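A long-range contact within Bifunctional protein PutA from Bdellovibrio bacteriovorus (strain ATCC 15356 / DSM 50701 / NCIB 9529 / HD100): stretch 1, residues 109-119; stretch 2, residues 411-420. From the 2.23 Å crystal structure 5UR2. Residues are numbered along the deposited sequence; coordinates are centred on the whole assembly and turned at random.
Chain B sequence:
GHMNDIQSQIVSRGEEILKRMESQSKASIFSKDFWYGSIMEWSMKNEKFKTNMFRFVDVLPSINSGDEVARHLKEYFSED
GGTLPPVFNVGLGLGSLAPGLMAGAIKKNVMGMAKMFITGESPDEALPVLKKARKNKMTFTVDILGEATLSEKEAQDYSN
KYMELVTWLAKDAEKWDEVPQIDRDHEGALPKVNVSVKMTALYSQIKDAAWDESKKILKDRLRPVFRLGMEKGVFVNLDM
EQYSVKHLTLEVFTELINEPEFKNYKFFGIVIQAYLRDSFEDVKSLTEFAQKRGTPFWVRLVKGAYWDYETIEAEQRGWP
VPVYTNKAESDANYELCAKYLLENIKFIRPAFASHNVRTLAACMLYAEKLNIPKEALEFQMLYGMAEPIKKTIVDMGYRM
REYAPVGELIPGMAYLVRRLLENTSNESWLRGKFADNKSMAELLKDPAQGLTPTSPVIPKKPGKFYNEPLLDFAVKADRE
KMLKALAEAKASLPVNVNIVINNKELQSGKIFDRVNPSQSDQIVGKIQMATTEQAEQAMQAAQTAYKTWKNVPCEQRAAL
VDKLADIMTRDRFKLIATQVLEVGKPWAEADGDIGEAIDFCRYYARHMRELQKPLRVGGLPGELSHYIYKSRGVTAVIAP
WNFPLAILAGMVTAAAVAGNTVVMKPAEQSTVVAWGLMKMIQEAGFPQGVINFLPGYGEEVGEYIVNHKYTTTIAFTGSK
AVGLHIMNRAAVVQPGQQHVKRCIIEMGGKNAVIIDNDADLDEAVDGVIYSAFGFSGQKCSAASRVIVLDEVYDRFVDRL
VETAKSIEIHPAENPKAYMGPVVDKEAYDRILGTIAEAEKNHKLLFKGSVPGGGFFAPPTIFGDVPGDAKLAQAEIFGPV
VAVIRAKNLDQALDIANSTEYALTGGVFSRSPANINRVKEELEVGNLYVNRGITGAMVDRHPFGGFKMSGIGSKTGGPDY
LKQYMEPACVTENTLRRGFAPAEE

Stretch 1 109-119: NVMGMAKMFIT
Stretch 2 (411-420) PGMAYLVRRL

Stretch 1 enters as a helix already under way at Asn109 and unwinds into a loop that carries Ile118 and Thr119; stretch 2 is helical throughout, from Pro411 to Leu420. The two helix axes cross at 74°, approaching to 9.4 Å, and the backbones come nearest where Ala114 CA lies 5.7 Å from Leu416 CA. The small side chain at Ala114 marks this crossing. The contact buries 461 Å², summed over both sides, and contains no direct hydrogen bond, so it rests on apolar packing and one bridging water.

Helical phi/psi values near -65/-40 carry Val110 through Ala114, with Ala114 N donating to Val110 O at 3.3 Å. Val110 (chi1 t) points sideways and places CG1 3.8 Å from Met413 SD. Met413 reaches this site through an unusual chi1 of -128°, followed by p and p, which brings the end of its side chain nearer to stretch 1. Gly112 lies on the far side of the helix. Met113 (m, t, t) starts toward stretch 2 but its end leads away, so its CB makes the side-chain contact, 3.9 Å from Leu416 CD1. Ala114 CB packs 3.9 Å from Met413 SD and 4.3 Å from Leu416 CD2. Leu416 (t, p) thus spreads its two methyl groups over the first helix, CD2 also lying 3.9 Å from Val110 O.

The helical path then changes: Phe117 N donates to Ala114 O at 2.9 Å, and Phe117 adopts phi/psi -114/-6. Its side chain (chi1 m, chi2 -66°) points toward stretch 2. Leu416 CD1 meets the ring edge, 3.5 Å from Phe117 CE2, while Arg419 (m, m, p) lays its aliphatic portion over one face. Arg419 CG stands 4.1 Å from the Phe117 ring centroid and 17° off the normal, a CH-pi contact made by a methylene rather than the charged guanidinium. Phe117 CB abuts the edge of the Tyr415 ring, 3.7 Å from Tyr415 CE2. Tyr415 (chi1 t, chi2 84°) also brings its hydroxyl to a water, which accepts from Tyr415 OH at 2.6 Å and donates to Phe117 O at 2.9 Å, linking a side chain of one stretch to the backbone of the other.

Ile118 turns extended, at phi/psi -120/123. With chi1 m and chi2 at 147°, its CD1 comes 3.4 Å from Gly412 CA. Glycine makes this fit possible: an ideal CB there would lie 2.9 Å from Ile118 CD1, a clash. Ile118 CG1 also lies 4.4 Å from Tyr415 CD2. Beyond it, Thr119 (chi1 p) is out of reach of stretch 2.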

# COMPACT_ATOMS: atom_id res chain seq x y z
N ASN B 109 -11.70 -6.59 49.85
CA ASN B 109 -12.98 -6.31 49.18
C ASN B 109 -13.24 -7.31 48.06
O ASN B 109 -14.35 -7.85 47.94
CB ASN B 109 -13.01 -4.87 48.66
CG ASN B 109 -13.17 -3.84 49.77
OD1 ASN B 109 -13.54 -4.16 50.90
ND2 ASN B 109 -12.89 -2.58 49.45
N VAL B 110 -12.23 -7.59 47.23
CA VAL B 110 -12.42 -8.49 46.10
C VAL B 110 -12.60 -9.93 46.59
O VAL B 110 -13.45 -10.67 46.08
CB VAL B 110 -11.26 -8.35 45.11
CG1 VAL B 110 -11.27 -9.46 44.09
CG2 VAL B 110 -11.35 -6.99 44.41
N MET B 111 -11.79 -10.36 47.56
CA MET B 111 -12.00 -11.68 48.16
C MET B 111 -13.38 -11.80 48.81
O MET B 111 -13.93 -12.91 48.88
CB MET B 111 -10.91 -11.99 49.19
N GLY B 112 -13.94 -10.70 49.31
CA GLY B 112 -15.29 -10.76 49.86
C GLY B 112 -16.33 -11.10 48.82
O GLY B 112 -17.26 -11.88 49.08
N MET B 113 -16.17 -10.56 47.61
CA MET B 113 -17.09 -10.88 46.52
C MET B 113 -16.99 -12.35 46.15
O MET B 113 -17.99 -12.97 45.77
CB MET B 113 -16.82 -10.00 45.30
CG MET B 113 -16.82 -8.50 45.61
SD MET B 113 -16.44 -7.41 44.22
CE MET B 113 -15.87 -5.93 45.06
N ALA B 114 -15.79 -12.93 46.24
CA ALA B 114 -15.62 -14.33 45.90
C ALA B 114 -16.37 -15.23 46.86
O ALA B 114 -16.99 -16.22 46.44
CB ALA B 114 -14.14 -14.68 45.87
N LYS B 115 -16.35 -14.90 48.15
CA LYS B 115 -17.01 -15.76 49.14
C LYS B 115 -18.52 -15.76 48.96
O LYS B 115 -19.20 -16.65 49.49
CB LYS B 115 -16.63 -15.34 50.57
N MET B 116 -19.08 -14.78 48.24
CA MET B 116 -20.50 -14.84 47.92
C MET B 116 -20.82 -16.08 47.10
O MET B 116 -21.92 -16.63 47.22
CB MET B 116 -20.93 -13.60 47.15
CG MET B 116 -20.87 -12.29 47.90
SD MET B 116 -21.02 -10.93 46.72
CE MET B 116 -22.69 -11.13 46.16
N PHE B 117 -19.89 -16.55 46.27
CA PHE B 117 -20.17 -17.60 45.30
C PHE B 117 -19.43 -18.90 45.57
O PHE B 117 -19.69 -19.90 44.90
CB PHE B 117 -19.84 -17.13 43.87
CG PHE B 117 -20.52 -15.84 43.49
CD1 PHE B 117 -21.90 -15.77 43.36
CD2 PHE B 117 -19.77 -14.69 43.25
CE1 PHE B 117 -22.51 -14.58 43.00
CE2 PHE B 117 -20.38 -13.50 42.89
CZ PHE B 117 -21.75 -13.44 42.77
N ILE B 118 -18.52 -18.92 46.54
CA ILE B 118 -17.73 -20.11 46.85
C ILE B 118 -18.03 -20.50 48.29
O ILE B 118 -17.87 -19.68 49.21
CB ILE B 118 -16.23 -19.85 46.65
CG1 ILE B 118 -15.97 -19.61 45.17
CG2 ILE B 118 -15.38 -21.02 47.15
CD1 ILE B 118 -14.87 -18.64 44.92
N THR B 119 -18.49 -21.73 48.49
CA THR B 119 -18.96 -22.12 49.82
C THR B 119 -17.81 -22.22 50.81
O THR B 119 -18.02 -22.07 52.02
CB THR B 119 -19.72 -23.45 49.75
OG1 THR B 119 -18.81 -24.50 49.39
CG2 THR B 119 -20.82 -23.37 48.71
N PRO B 411 -8.30 -20.21 41.58
CA PRO B 411 -9.47 -20.63 40.79
C PRO B 411 -10.77 -19.96 41.24
O PRO B 411 -11.68 -19.76 40.42
CB PRO B 411 -9.52 -22.16 40.99
CG PRO B 411 -8.13 -22.53 41.44
CD PRO B 411 -7.65 -21.35 42.25
N GLY B 412 -10.85 -19.58 42.52
CA GLY B 412 -12.04 -18.90 43.01
C GLY B 412 -12.23 -17.50 42.43
O GLY B 412 -13.37 -17.07 42.23
N MET B 413 -11.14 -16.80 42.16
CA MET B 413 -11.22 -15.50 41.51
C MET B 413 -11.48 -15.64 40.01
O MET B 413 -12.02 -14.71 39.41
CB MET B 413 -9.94 -14.70 41.74
CG MET B 413 -10.19 -13.30 42.28
SD MET B 413 -11.05 -13.26 43.87
CE MET B 413 -10.08 -14.44 44.83
N ALA B 414 -11.11 -16.77 39.41
CA ALA B 414 -11.54 -17.04 38.04
C ALA B 414 -13.05 -17.24 37.97
O ALA B 414 -13.73 -16.64 37.12
CB ALA B 414 -10.80 -18.27 37.49
N TYR B 415 -13.61 -18.07 38.87
CA TYR B 415 -15.05 -18.33 38.91
C TYR B 415 -15.85 -17.05 39.13
O TYR B 415 -16.87 -16.83 38.48
CB TYR B 415 -15.34 -19.37 39.99
CG TYR B 415 -16.78 -19.78 40.15
CD1 TYR B 415 -17.34 -20.77 39.34
CD2 TYR B 415 -17.58 -19.21 41.12
CE1 TYR B 415 -18.67 -21.15 39.51
CE2 TYR B 415 -18.90 -19.59 41.29
CZ TYR B 415 -19.44 -20.56 40.49
OH TYR B 415 -20.75 -20.92 40.69
N LEU B 416 -15.40 -16.20 40.07
CA LEU B 416 -16.02 -14.90 40.29
C LEU B 416 -16.05 -14.06 39.01
O LEU B 416 -16.96 -13.24 38.82
CB LEU B 416 -15.28 -14.14 41.40
CG LEU B 416 -15.63 -12.66 41.70
CD1 LEU B 416 -17.02 -12.51 42.35
CD2 LEU B 416 -14.56 -11.93 42.53
N VAL B 417 -15.05 -14.22 38.15
CA VAL B 417 -15.03 -13.47 36.89
C VAL B 417 -16.12 -13.98 35.96
O VAL B 417 -16.76 -13.19 35.25
CB VAL B 417 -13.64 -13.55 36.21
CG1 VAL B 417 -13.73 -13.05 34.78
CG2 VAL B 417 -12.63 -12.72 36.97
N ARG B 418 -16.36 -15.29 35.97
CA ARG B 418 -17.42 -15.86 35.14
C ARG B 418 -18.80 -15.40 35.63
O ARG B 418 -19.68 -15.08 34.81
CB ARG B 418 -17.32 -17.39 35.12
CG ARG B 418 -18.10 -18.08 33.99
CD ARG B 418 -17.32 -19.25 33.35
NE ARG B 418 -17.85 -20.57 33.73
CZ ARG B 418 -17.23 -21.73 33.52
NH1 ARG B 418 -16.03 -21.77 32.94
NH2 ARG B 418 -17.80 -22.88 33.91
N ARG B 419 -19.01 -15.34 36.95
CA ARG B 419 -20.25 -14.78 37.50
C ARG B 419 -20.44 -13.33 37.07
O ARG B 419 -21.53 -12.95 36.61
CB ARG B 419 -20.26 -14.89 39.03
CG ARG B 419 -19.85 -16.26 39.55
CD ARG B 419 -21.00 -17.25 39.59
NE ARG B 419 -21.76 -17.36 38.35
CZ ARG B 419 -21.39 -18.09 37.30
NH1 ARG B 419 -20.25 -18.77 37.32
NH2 ARG B 419 -22.17 -18.13 36.23
N LEU B 420 -19.39 -12.51 37.18
CA LEU B 420 -19.48 -11.12 36.73
C LEU B 420 -19.84 -11.04 35.25
O LEU B 420 -20.65 -10.20 34.84
CB LEU B 420 -18.18 -10.37 37.00
CG LEU B 420 -17.94 -9.84 38.42
CD1 LEU B 420 -16.48 -9.45 38.57
CD2 LEU B 420 -18.83 -8.62 38.69
O HOH W 1 -21.77 -20.34 42.98